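Putative esterase (PDB 2RAU) probably acts as a lipase or esterase of the alpha/beta-hydrolase fold and binds calcium. Local coordinates at residues A157-Y165 with K287-V295; I238-L246 with S260-L269. All coordinates share one frame; numbering follows the deposited sequence.

In the fold
The two contacts lie on opposite sides of the chain's centre. Their centres are 35 Å apart and their nearest atoms about 18 Å, so they do not touch. Contact 1 belongs to the alpha/beta-hydrolase core. It sets helix 153-169, which follows a probable nucleophile elbow, against the loop that enters strand 297-302. Contact 2 pairs helices 238-248 and 262-270. Both helices fall in the long insertion between the parallel neighbours 170-176 and 297-302. Along the chain contact 2 is therefore nested inside the loop closed by contact 1. This layout is consistent with a core that carries the active site and a mostly helical lid inserted in its chain between two core strands.

Contact 1 of 2, residues A157-Y165 with K287-V295; sequences AALNYSSLY and KFDYEGILV
Loop 287-295 passes beside helix 157-165, with the CA atoms of S163 and Y290 5.6 Å apart. The helix follows the probable nucleophile elbow of the alpha/beta-hydrolase core, and the loop leads into core strand 297-302. The side-chain amide of N160 stacks flat on the F288 ring. The two planes are 6° apart, and N160 CG sits 3.5 Å above the centre of that ring. The same amide is nearly coplanar with the Y290 ring. Y290 OH donates a hydrogen bond to N160 OD1; its length of 2.4 Å is very short and doubtful as a value. The stack, with this bond taken with caution, would fix the rotation of the amide. Outside the pair, W123 meets the F288 ring edge-to-face.

I293 CD1 lies against the helix backbone, 3.6 Å from S163 N, and touches L159 CD2. L159 CD2 also packs 3.8 Å from Y290 CD1. S163 CB lies 3.2 Å from D289 O. S163 OG stands between its own backbone N and carbonyl carbon (chi1 79°), and from there it donates to N160 O. A water donates to S163 OG at 2.7 Å and accepts from D289 N.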
ATOM      1  N   ALA A 157       7.895   2.804   5.260  1.00 27.84           N
ATOM      2  CA  ALA A 157       8.571   3.513   4.172  1.00 25.99           C
ATOM      3  C   ALA A 157       8.423   5.039   4.345  1.00 24.81           C
ATOM      4  O   ALA A 157       9.402   5.772   4.176  1.00 25.06           O
ATOM      5  CB  ALA A 157       8.041   3.054   2.823  1.00 22.34           C
ATOM      6  N   ALA A 158       7.224   5.504   4.696  1.00 24.90           N
ATOM      7  CA  ALA A 158       6.959   6.943   4.883  1.00 22.94           C
ATOM      8  C   ALA A 158       7.816   7.517   6.009  1.00 27.10           C
ATOM      9  O   ALA A 158       8.398   8.628   5.890  1.00 26.13           O
ATOM     10  CB  ALA A 158       5.507   7.177   5.166  1.00 25.01           C
ATOM     11  N   LEU A 159       7.907   6.773   7.107  1.00 26.51           N
ATOM     12  CA  LEU A 159       8.708   7.191   8.235  1.00 27.81           C
ATOM     13  C   LEU A 159      10.199   7.176   7.928  1.00 27.55           C
ATOM     14  O   LEU A 159      10.927   8.096   8.330  1.00 28.02           O
ATOM     15  CB  LEU A 159       8.417   6.314   9.455  1.00 30.59           C
ATOM     16  CG  LEU A 159       7.456   6.951  10.460  1.00 44.87           C
ATOM     17  CD1 LEU A 159       6.707   5.895  11.264  1.00 52.01           C
ATOM     18  CD2 LEU A 159       8.248   7.928  11.348  1.00 38.38           C
ATOM     19  N   ASN A 160      10.657   6.105   7.272  1.00 27.70           N
ATOM     20  CA  ASN A 160      12.067   5.994   6.851  1.00 28.68           C
ATOM     21  C   ASN A 160      12.473   7.125   5.863  1.00 29.18           C
ATOM     22  O   ASN A 160      13.547   7.744   5.985  1.00 27.36           O
ATOM     23  CB  ASN A 160      12.312   4.602   6.243  1.00 29.76           C
ATOM     24  CG  ASN A 160      12.292   3.510   7.280  1.00 29.83           C
ATOM     25  OD1 ASN A 160      12.181   3.794   8.468  1.00 28.70           O
ATOM     26  ND2 ASN A 160      12.345   2.247   6.842  1.00 26.64           N
ATOM     27  N   TYR A 161      11.616   7.377   4.879  1.00 27.29           N
ATOM     28  CA  TYR A 161      11.818   8.466   3.927  1.00 28.19           C
ATOM     29  C   TYR A 161      11.885   9.813   4.656  1.00 28.09           C
ATOM     30  O   TYR A 161      12.802  10.619   4.413  1.00 26.65           O
ATOM     31  CB  TYR A 161      10.702   8.498   2.849  1.00 27.52           C
ATOM     32  CG  TYR A 161      10.972   9.521   1.810  1.00 24.22           C
ATOM     33  CD1 TYR A 161      11.710   9.209   0.680  1.00 26.33           C
ATOM     34  CD2 TYR A 161      10.514  10.840   1.958  1.00 26.58           C
ATOM     35  CE1 TYR A 161      11.998  10.172  -0.258  1.00 26.87           C
ATOM     36  CE2 TYR A 161      10.799  11.813   0.989  1.00 25.09           C
ATOM     37  CZ  TYR A 161      11.543  11.467  -0.102  1.00 24.68           C
ATOM     38  OH  TYR A 161      11.846  12.419  -1.066  1.00 25.86           O
ATOM     39  N   SER A 162      10.936  10.031   5.571  1.00 27.48           N
ATOM     40  CA  SER A 162      10.865  11.260   6.329  1.00 28.03           C
ATOM     41  C   SER A 162      12.074  11.453   7.219  1.00 28.19           C
ATOM     42  O   SER A 162      12.533  12.551   7.369  1.00 26.49           O
ATOM     43  CB  SER A 162       9.588  11.311   7.180  1.00 28.59           C
ATOM     44  OG  SER A 162       8.447  11.351   6.363  1.00 28.61           O
ATOM     45  N   SER A 163      12.596  10.383   7.805  1.00 27.36           N
ATOM     46  CA  SER A 163      13.757  10.496   8.662  1.00 27.78           C
ATOM     47  C   SER A 163      14.957  11.093   7.904  1.00 28.06           C
ATOM     48  O   SER A 163      15.842  11.687   8.524  1.00 28.77           O
ATOM     49  CB  SER A 163      14.113   9.141   9.271  1.00 25.65           C
ATOM     50  OG  SER A 163      14.813   8.324   8.361  1.00 30.09           O
ATOM     51  N   LEU A 164      14.976  10.942   6.575  1.00 26.72           N
ATOM     52  CA  LEU A 164      16.067  11.409   5.766  1.00 25.66           C
ATOM     53  C   LEU A 164      15.791  12.737   5.088  1.00 26.94           C
ATOM     54  O   LEU A 164      16.718  13.484   4.855  1.00 28.77           O
ATOM     55  CB  LEU A 164      16.404  10.374   4.696  1.00 25.42           C
ATOM     56  CG  LEU A 164      16.962   9.030   5.153  1.00 27.60           C
ATOM     57  CD1 LEU A 164      16.874   8.024   3.970  1.00 31.04           C
ATOM     58  CD2 LEU A 164      18.373   9.162   5.697  1.00 29.40           C
ATOM     59  N   TYR A 165      14.530  13.008   4.737  1.00 26.39           N
ATOM     60  CA  TYR A 165      14.175  14.121   3.891  1.00 26.00           C
ATOM     61  C   TYR A 165      13.072  15.035   4.369  1.00 25.85           C
ATOM     62  O   TYR A 165      12.670  15.913   3.622  1.00 25.72           O
ATOM     63  CB  TYR A 165      13.726  13.555   2.550  1.00 26.17           C
ATOM     64  CG  TYR A 165      14.782  12.734   1.830  1.00 26.63           C
ATOM     65  CD1 TYR A 165      15.917  13.344   1.330  1.00 30.69           C
ATOM     66  CD2 TYR A 165      14.625  11.375   1.609  1.00 25.36           C
ATOM     67  CE1 TYR A 165      16.862  12.622   0.640  1.00 28.00           C
ATOM     68  CE2 TYR A 165      15.567  10.644   0.919  1.00 26.93           C
ATOM     69  CZ  TYR A 165      16.686  11.275   0.452  1.00 27.93           C
ATOM     70  OH  TYR A 165      17.645  10.588  -0.256  1.00 26.34           O
ATOM     71  N   LYS A 287      19.556   1.227  10.797  1.00 60.43           N
ATOM     72  CA  LYS A 287      18.960   2.118  11.772  1.00 59.01           C
ATOM     73  C   LYS A 287      18.538   3.409  11.063  1.00 56.09           C
ATOM     74  O   LYS A 287      19.328   4.026  10.354  1.00 58.47           O
ATOM     75  CB  LYS A 287      19.952   2.424  12.912  1.00 59.23           C
ATOM     76  N   PHE A 288      17.271   3.772  11.222  1.00 51.47           N
ATOM     77  CA  PHE A 288      16.741   5.033  10.736  1.00 47.24           C
ATOM     78  C   PHE A 288      16.456   5.923  11.939  1.00 47.60           C
ATOM     79  O   PHE A 288      15.874   5.478  12.925  1.00 48.87           O
ATOM     80  CB  PHE A 288      15.457   4.814   9.947  1.00 43.21           C
ATOM     81  CG  PHE A 288      15.674   4.282   8.574  1.00 39.38           C
ATOM     82  CD1 PHE A 288      15.856   5.142   7.518  1.00 32.28           C
ATOM     83  CD2 PHE A 288      15.662   2.912   8.319  1.00 37.59           C
ATOM     84  CE1 PHE A 288      16.029   4.646   6.208  1.00 38.19           C
ATOM     85  CE2 PHE A 288      15.843   2.419   7.023  1.00 32.30           C
ATOM     86  CZ  PHE A 288      16.018   3.295   5.968  1.00 36.12           C
ATOM     87  N   ASP A 289      16.839   7.188  11.853  1.00 45.54           N
ATOM     88  CA  ASP A 289      16.657   8.094  12.972  1.00 45.39           C
ATOM     89  C   ASP A 289      15.282   8.759  12.993  1.00 42.11           C
ATOM     90  O   ASP A 289      15.055   9.752  12.314  1.00 41.75           O
ATOM     91  CB  ASP A 289      17.759   9.170  12.951  1.00 48.63           C
ATOM     92  CG  ASP A 289      17.778  10.021  14.227  1.00 52.60           C
ATOM     93  OD1 ASP A 289      17.188   9.585  15.252  1.00 53.92           O
ATOM     94  OD2 ASP A 289      18.385  11.121  14.192  1.00 59.65           O
ATOM     95  N   TYR A 290      14.370   8.224  13.801  1.00 41.71           N
ATOM     96  CA  TYR A 290      13.021   8.785  13.902  1.00 42.98           C
ATOM     97  C   TYR A 290      12.912   9.886  14.924  1.00 44.45           C
ATOM     98  O   TYR A 290      11.841  10.505  15.037  1.00 45.06           O
ATOM     99  CB  TYR A 290      12.013   7.706  14.284  1.00 44.25           C
ATOM    100  CG  TYR A 290      12.015   6.541  13.357  1.00 46.46           C
ATOM    101  CD1 TYR A 290      11.822   6.714  11.997  1.00 41.31           C
ATOM    102  CD2 TYR A 290      12.198   5.255  13.838  1.00 50.23           C
ATOM    103  CE1 TYR A 290      11.820   5.653  11.145  1.00 39.57           C
ATOM    104  CE2 TYR A 290      12.189   4.183  12.991  1.00 50.80           C
ATOM    105  CZ  TYR A 290      11.998   4.381  11.644  1.00 46.63           C
ATOM    106  OH  TYR A 290      12.003   3.291  10.809  1.00 43.38           O
ATOM    107  N   GLU A 291      14.005  10.125  15.664  1.00 44.05           N
ATOM    108  CA  GLU A 291      13.998  11.090  16.749  1.00 46.84           C
ATOM    109  C   GLU A 291      13.741  12.520  16.223  1.00 45.69           C
ATOM    110  O   GLU A 291      12.914  13.234  16.763  1.00 50.67           O
ATOM    111  CB  GLU A 291      15.287  10.983  17.617  1.00 45.38           C
ATOM    112  N   GLY A 292      14.357  12.936  15.137  1.00 42.22           N
ATOM    113  CA  GLY A 292      14.183  14.343  14.767  1.00 42.45           C
ATOM    114  C   GLY A 292      13.009  14.808  13.922  1.00 39.03           C
ATOM    115  O   GLY A 292      12.988  15.970  13.504  1.00 38.21           O
ATOM    116  N   ILE A 293      12.036  13.932  13.677  1.00 38.05           N
ATOM    117  CA  ILE A 293      11.007  14.213  12.680  1.00 34.27           C
ATOM    118  C   ILE A 293       9.959  15.134  13.301  1.00 33.91           C
ATOM    119  O   ILE A 293       9.091  14.690  14.038  1.00 34.83           O
ATOM    120  CB  ILE A 293      10.392  12.908  12.110  1.00 35.46           C
ATOM    121  CG1 ILE A 293      11.504  11.943  11.656  1.00 34.75           C
ATOM    122  CG2 ILE A 293       9.406  13.207  10.965  1.00 26.44           C
ATOM    123  CD1 ILE A 293      10.997  10.641  11.026  1.00 34.42           C
ATOM    124  N   LEU A 294      10.043  16.420  12.992  1.00 32.04           N
ATOM    125  CA  LEU A 294       9.115  17.408  13.531  1.00 33.49           C
ATOM    126  C   LEU A 294       8.030  17.737  12.500  1.00 33.40           C
ATOM    127  O   LEU A 294       7.911  18.862  12.002  1.00 34.48           O
ATOM    128  CB  LEU A 294       9.878  18.670  13.956  1.00 33.10           C
ATOM    129  CG  LEU A 294      11.115  18.413  14.829  1.00 29.86           C
ATOM    130  CD1 LEU A 294      11.738  19.717  15.054  1.00 29.01           C
ATOM    131  CD2 LEU A 294      10.777  17.671  16.132  1.00 26.62           C
ATOM    132  N   VAL A 295       7.257  16.726  12.176  1.00 31.69           N
ATOM    133  CA  VAL A 295       6.207  16.806  11.185  1.00 31.61           C
ATOM    134  C   VAL A 295       4.885  16.429  11.886  1.00 29.94           C
ATOM    135  O   VAL A 295       4.850  15.422  12.595  1.00 30.75           O
ATOM    136  CB  VAL A 295       6.524  15.790  10.016  1.00 32.04           C
ATOM    137  CG1 VAL A 295       5.338  15.543   9.134  1.00 29.42           C
ATOM    138  CG2 VAL A 295       7.755  16.267   9.193  1.00 34.26           C
TER
HETATM  139  O   HOH W   1      17.343   8.271   9.238  1.00 35.46           O

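Contact 2 of 2, residues I238-L246 with S260-L269; sequences ISDFLMDSL and SKKEDMFPIL
A pair of crossing helices in the insertion between strands 170-176 and 297-302, probably part of the lid of this hydrolase, meets through M243, L242 and F266. Helices 238-246 and 262-269 cross at 76°, with their axes 11.1 Å apart at closest approach. Apolar side chains carry most of the contact.

M243, a selenomethionine, lies across the start of helix 262-269. Its chain bends at chi2 (-65°) and chi3 (-75°), which brings the methyl against the S260-K262 backbone, where the helix begins. M243 CE comes to 3.2 Å from S260 O. M243 SE lies 3.6 Å from F266 CE1, an oblique Met-aromatic contact. It also touches M265 CG.

The F266 ring lies on K262 CB of its own helix, which sits 3.8 Å above the ring centre. L242 also approaches the ring obliquely: L242 CB comes to 3.6 Å from F266 CZ, and L242 CD1 lies beside the same end of the ring. S239 O meets the ring edge in its plane. An alanine in place of F266 would probably leave a gap between L242 and helix 262-269 and strip the selenium of M243 of its aromatic partner. K262 keeps its aliphatic chain near S239 CB, while K262 NZ forms a salt bridge with E263 OE2 at 3.0 Å, on the syn side of that carboxylate.

Further along, L246 splits its branches. L246 CD1 packs 3.8 Å from M265 CB. The L246 and L269 side chains run alongside in opposite directions, CD2 to CD2 4.2 Å.

S239 OG and S260 OG are hydrogen-bonded outside the pair, the first to P226 O, the second to D331 OD1 and N253 N. Helix 218-224 packs against both partners, its W219 touching L242 of helix 238-248 and L269 of helix 262-270.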
ATOM      1  N   ILE A 238     -16.403 -22.140   0.214  1.00 25.01           N
ATOM      2  CA  ILE A 238     -15.131 -21.517  -0.113  1.00 25.81           C
ATOM      3  C   ILE A 238     -15.030 -20.085   0.411  1.00 23.60           C
ATOM      4  O   ILE A 238     -13.967 -19.629   0.889  1.00 24.59           O
ATOM      5  CB  ILE A 238     -14.856 -21.632  -1.645  1.00 25.66           C
ATOM      6  CG1 ILE A 238     -13.384 -21.304  -1.954  1.00 28.23           C
ATOM      7  CG2 ILE A 238     -15.861 -20.827  -2.508  1.00 21.73           C
ATOM      8  CD1 ILE A 238     -12.958 -21.690  -3.394  1.00 28.24           C
ATOM      9  N   SER A 239     -16.111 -19.338   0.287  1.00 24.89           N
ATOM     10  CA  SER A 239     -16.073 -17.959   0.755  1.00 22.78           C
ATOM     11  C   SER A 239     -15.937 -17.881   2.246  1.00 23.79           C
ATOM     12  O   SER A 239     -15.280 -16.984   2.741  1.00 24.56           O
ATOM     13  CB  SER A 239     -17.247 -17.121   0.247  1.00 26.92           C
ATOM     14  OG  SER A 239     -18.505 -17.559   0.730  1.00 24.42           O
ATOM     15  N   ASP A 240     -16.594 -18.789   2.956  1.00 24.03           N
ATOM     16  CA  ASP A 240     -16.480 -18.895   4.405  1.00 23.73           C
ATOM     17  C   ASP A 240     -15.023 -19.128   4.847  1.00 22.64           C
ATOM     18  O   ASP A 240     -14.533 -18.506   5.804  1.00 23.71           O
ATOM     19  CB  ASP A 240     -17.322 -20.062   4.923  1.00 23.49           C
ATOM     20  CG  ASP A 240     -18.837 -19.836   4.845  1.00 28.50           C
ATOM     21  OD1 ASP A 240     -19.310 -18.747   4.421  1.00 27.65           O
ATOM     22  OD2 ASP A 240     -19.549 -20.801   5.226  1.00 28.68           O
ATOM     23  N   PHE A 241     -14.370 -20.054   4.147  1.00 26.51           N
ATOM     24  CA  PHE A 241     -12.973 -20.430   4.373  1.00 24.61           C
ATOM     25  C   PHE A 241     -12.042 -19.251   4.153  1.00 21.98           C
ATOM     26  O   PHE A 241     -11.220 -18.910   5.039  1.00 23.19           O
ATOM     27  CB  PHE A 241     -12.651 -21.616   3.476  1.00 25.01           C
ATOM     28  CG  PHE A 241     -11.196 -21.817   3.206  1.00 25.51           C
ATOM     29  CD1 PHE A 241     -10.341 -22.260   4.195  1.00 32.34           C
ATOM     30  CD2 PHE A 241     -10.681 -21.607   1.930  1.00 26.96           C
ATOM     31  CE1 PHE A 241      -9.008 -22.503   3.908  1.00 35.89           C
ATOM     32  CE2 PHE A 241      -9.354 -21.829   1.658  1.00 28.02           C
ATOM     33  CZ  PHE A 241      -8.525 -22.276   2.639  1.00 30.06           C
ATOM     34  N   LEU A 242     -12.218 -18.536   3.038  1.00 22.38           N
ATOM     35  CA  LEU A 242     -11.337 -17.435   2.690  1.00 21.30           C
ATOM     36  C   LEU A 242     -11.532 -16.278   3.637  1.00 24.47           C
ATOM     37  O   LEU A 242     -10.561 -15.708   4.131  1.00 27.50           O
ATOM     38  CB  LEU A 242     -11.538 -16.951   1.255  1.00 23.97           C
ATOM     39  CG  LEU A 242     -11.107 -17.984   0.194  1.00 24.57           C
ATOM     40  CD1 LEU A 242     -11.585 -17.502  -1.147  1.00 24.40           C
ATOM     41  CD2 LEU A 242      -9.578 -18.240   0.283  1.00 24.75           C
HETATM   42  N   MSE A 243     -12.783 -15.941   3.944  1.00 23.86           N
HETATM   43  CA  MSE A 243     -13.045 -14.842   4.899  1.00 22.18           C
HETATM   44  C   MSE A 243     -12.562 -15.188   6.304  1.00 24.62           C
HETATM   45  O   MSE A 243     -12.026 -14.326   7.005  1.00 23.60           O
HETATM   46  CB  MSE A 243     -14.514 -14.452   4.902  1.00 24.38           C
HETATM   47  CG  MSE A 243     -14.938 -13.725   3.613  1.00 28.51           C
HETATM   48 SE   MSE A 243     -14.148 -12.003   3.285  0.75 27.13          SE
HETATM   49  CE  MSE A 243     -15.134 -10.954   4.551  1.00 30.08           C
ATOM     50  N   ASP A 244     -12.746 -16.439   6.727  1.00 25.50           N
ATOM     51  CA  ASP A 244     -12.234 -16.819   8.035  1.00 25.13           C
ATOM     52  C   ASP A 244     -10.681 -16.831   8.054  1.00 26.63           C
ATOM     53  O   ASP A 244     -10.078 -16.590   9.123  1.00 23.32           O
ATOM     54  CB  ASP A 244     -12.806 -18.137   8.589  1.00 23.16           C
ATOM     55  CG  ASP A 244     -12.717 -18.214  10.078  1.00 24.76           C
ATOM     56  OD1 ASP A 244     -13.276 -17.301  10.743  1.00 23.14           O
ATOM     57  OD2 ASP A 244     -12.138 -19.216  10.584  1.00 24.78           O
ATOM     58  N   SER A 245     -10.034 -17.115   6.916  0.50 26.59           N
ATOM     59  CA  SER A 245      -8.565 -17.059   6.885  0.50 26.95           C
ATOM     60  C   SER A 245      -8.080 -15.622   7.107  0.50 28.48           C
ATOM     61  O   SER A 245      -7.056 -15.415   7.767  0.50 27.05           O
ATOM     62  CB  SER A 245      -7.966 -17.641   5.595  0.50 28.33           C
ATOM     63  OG  SER A 245      -8.163 -16.807   4.473  0.50 23.01           O
ATOM     64  N   LEU A 246      -8.823 -14.642   6.578  1.00 25.97           N
ATOM     65  CA  LEU A 246      -8.535 -13.234   6.846  1.00 26.00           C
ATOM     66  C   LEU A 246      -8.794 -12.852   8.310  1.00 24.79           C
ATOM     67  O   LEU A 246      -8.071 -12.084   8.893  1.00 24.54           O
ATOM     68  CB  LEU A 246      -9.354 -12.325   5.913  1.00 24.89           C
ATOM     69  CG  LEU A 246      -8.977 -12.486   4.412  1.00 24.70           C
ATOM     70  CD1 LEU A 246      -9.906 -11.678   3.491  1.00 24.77           C
ATOM     71  CD2 LEU A 246      -7.493 -12.181   4.123  1.00 23.54           C
ATOM     72  N   SER A 260     -16.655  -6.786   7.537  1.00 25.68           N
ATOM     73  CA  SER A 260     -15.865  -6.966   6.317  1.00 23.35           C
ATOM     74  C   SER A 260     -16.663  -7.784   5.313  1.00 23.97           C
ATOM     75  O   SER A 260     -17.253  -8.827   5.684  1.00 22.60           O
ATOM     76  CB  SER A 260     -14.540  -7.657   6.643  1.00 25.73           C
ATOM     77  OG  SER A 260     -13.950  -7.068   7.777  1.00 23.38           O
ATOM     78  N   LYS A 261     -16.641  -7.349   4.061  1.00 25.96           N
ATOM     79  CA  LYS A 261     -17.366  -8.014   2.950  1.00 23.65           C
ATOM     80  C   LYS A 261     -16.465  -8.625   1.950  1.00 25.00           C
ATOM     81  O   LYS A 261     -15.445  -8.057   1.607  1.00 25.01           O
ATOM     82  CB  LYS A 261     -18.201  -6.982   2.258  1.00 27.76           C
ATOM     83  CG  LYS A 261     -19.267  -6.324   3.139  1.00 27.20           C
ATOM     84  CD  LYS A 261     -20.365  -7.288   3.489  1.00 30.34           C
ATOM     85  CE  LYS A 261     -21.519  -6.607   4.149  1.00 33.99           C
ATOM     86  NZ  LYS A 261     -21.174  -6.151   5.490  1.00 30.55           N
ATOM     87  N   LYS A 262     -16.829  -9.800   1.470  1.00 23.62           N
ATOM     88  CA  LYS A 262     -16.067 -10.446   0.375  1.00 26.17           C
ATOM     89  C   LYS A 262     -15.943  -9.581  -0.859  1.00 24.12           C
ATOM     90  O   LYS A 262     -14.933  -9.642  -1.571  1.00 24.26           O
ATOM     91  CB  LYS A 262     -16.652 -11.816  -0.002  1.00 26.85           C
ATOM     92  CG  LYS A 262     -17.999 -11.810  -0.676  1.00 30.09           C
ATOM     93  CD  LYS A 262     -18.503 -13.235  -0.881  1.00 31.57           C
ATOM     94  CE  LYS A 262     -19.765 -13.294  -1.735  1.00 39.07           C
ATOM     95  NZ  LYS A 262     -20.869 -12.716  -0.991  1.00 28.77           N
ATOM     96  N   GLU A 263     -16.973  -8.786  -1.135  1.00 25.75           N
ATOM     97  CA  GLU A 263     -16.996  -7.896  -2.293  1.00 28.09           C
ATOM     98  C   GLU A 263     -15.892  -6.839  -2.252  1.00 28.78           C
ATOM     99  O   GLU A 263     -15.457  -6.334  -3.304  1.00 27.14           O
ATOM    100  CB  GLU A 263     -18.358  -7.201  -2.415  1.00 26.64           C
ATOM    101  CG  GLU A 263     -19.524  -8.114  -2.774  1.00 31.14           C
ATOM    102  CD  GLU A 263     -20.041  -8.950  -1.647  1.00 32.77           C
ATOM    103  OE1 GLU A 263     -19.853  -8.660  -0.451  1.00 24.09           O
ATOM    104  OE2 GLU A 263     -20.686  -9.912  -1.993  1.00 30.97           O
ATOM    105  N   ASP A 264     -15.464  -6.511  -1.038  1.00 26.95           N
ATOM    106  CA  ASP A 264     -14.340  -5.582  -0.793  1.00 27.45           C
ATOM    107  C   ASP A 264     -13.006  -6.337  -0.684  1.00 26.00           C
ATOM    108  O   ASP A 264     -12.003  -5.933  -1.291  1.00 25.96           O
ATOM    109  CB  ASP A 264     -14.578  -4.750   0.474  1.00 26.30           C
ATOM    110  CG  ASP A 264     -15.825  -3.880   0.372  1.00 31.90           C
ATOM    111  OD1 ASP A 264     -16.134  -3.416  -0.754  1.00 29.79           O
ATOM    112  OD2 ASP A 264     -16.513  -3.660   1.395  1.00 27.52           O
HETATM  113  N   MSE A 265     -13.002  -7.449   0.029  1.00 24.53           N
HETATM  114  CA  MSE A 265     -11.746  -8.147   0.385  1.00 23.53           C
HETATM  115  C   MSE A 265     -11.170  -8.945  -0.762  1.00 26.27           C
HETATM  116  O   MSE A 265      -9.956  -8.954  -0.974  1.00 23.43           O
HETATM  117  CB  MSE A 265     -11.900  -9.073   1.573  1.00 26.07           C
HETATM  118  CG  MSE A 265     -12.303  -8.412   2.895  1.00 25.33           C
HETATM  119 SE   MSE A 265     -10.796  -7.313   3.489  0.75 32.17          SE
HETATM  120  CE  MSE A 265     -11.898  -5.962   4.382  1.00 32.90           C
ATOM    121  N   PHE A 266     -12.035  -9.673  -1.443  1.00 24.30           N
ATOM    122  CA  PHE A 266     -11.546 -10.597  -2.494  1.00 24.74           C
ATOM    123  C   PHE A 266     -10.848  -9.831  -3.645  1.00 25.56           C
ATOM    124  O   PHE A 266      -9.810 -10.312  -4.140  1.00 25.28           O
ATOM    125  CB  PHE A 266     -12.655 -11.557  -2.973  1.00 24.16           C
ATOM    126  CG  PHE A 266     -13.038 -12.667  -1.942  1.00 25.73           C
ATOM    127  CD1 PHE A 266     -12.589 -12.649  -0.607  1.00 23.03           C
ATOM    128  CD2 PHE A 266     -13.954 -13.646  -2.293  1.00 25.68           C
ATOM    129  CE1 PHE A 266     -12.996 -13.605   0.294  1.00 29.62           C
ATOM    130  CE2 PHE A 266     -14.348 -14.600  -1.386  1.00 26.89           C
ATOM    131  CZ  PHE A 266     -13.849 -14.596  -0.114  1.00 23.23           C
ATOM    132  N   PRO A 267     -11.441  -8.694  -4.114  1.00 25.40           N
ATOM    133  CA  PRO A 267     -10.722  -7.901  -5.128  1.00 24.89           C
ATOM    134  C   PRO A 267      -9.364  -7.374  -4.744  1.00 25.38           C
ATOM    135  O   PRO A 267      -8.505  -7.324  -5.616  1.00 27.99           O
ATOM    136  CB  PRO A 267     -11.718  -6.818  -5.527  1.00 26.08           C
ATOM    137  CG  PRO A 267     -13.037  -7.398  -5.223  1.00 24.28           C
ATOM    138  CD  PRO A 267     -12.802  -8.157  -3.922  1.00 23.89           C
ATOM    139  N   ILE A 268      -9.147  -7.085  -3.456  1.00 25.06           N
ATOM    140  CA  ILE A 268      -7.855  -6.628  -2.929  1.00 25.35           C
ATOM    141  C   ILE A 268      -6.868  -7.765  -3.031  1.00 25.02           C
ATOM    142  O   ILE A 268      -5.788  -7.609  -3.562  1.00 23.92           O
ATOM    143  CB  ILE A 268      -7.939  -6.049  -1.452  1.00 27.40           C
ATOM    144  CG1 ILE A 268      -8.701  -4.709  -1.478  1.00 27.97           C
ATOM    145  CG2 ILE A 268      -6.515  -5.956  -0.826  1.00 27.30           C
ATOM    146  CD1 ILE A 268      -9.192  -4.126  -0.072  1.00 26.81           C
ATOM    147  N   LEU A 269      -7.234  -8.930  -2.513  1.00 25.77           N
ATOM    148  CA  LEU A 269      -6.335 -10.077  -2.550  1.00 23.74           C
ATOM    149  C   LEU A 269      -5.991 -10.423  -3.993  1.00 23.07           C
ATOM    150  O   LEU A 269      -4.849 -10.709  -4.315  1.00 25.43           O
ATOM    151  CB  LEU A 269      -6.965 -11.262  -1.824  1.00 24.79           C
ATOM    152  CG  LEU A 269      -6.606 -11.419  -0.322  1.00 22.67           C
ATOM    153  CD1 LEU A 269      -5.188 -11.887  -0.203  1.00 25.87           C
ATOM    154  CD2 LEU A 269      -6.867 -10.171   0.527  1.00 25.20           C
TER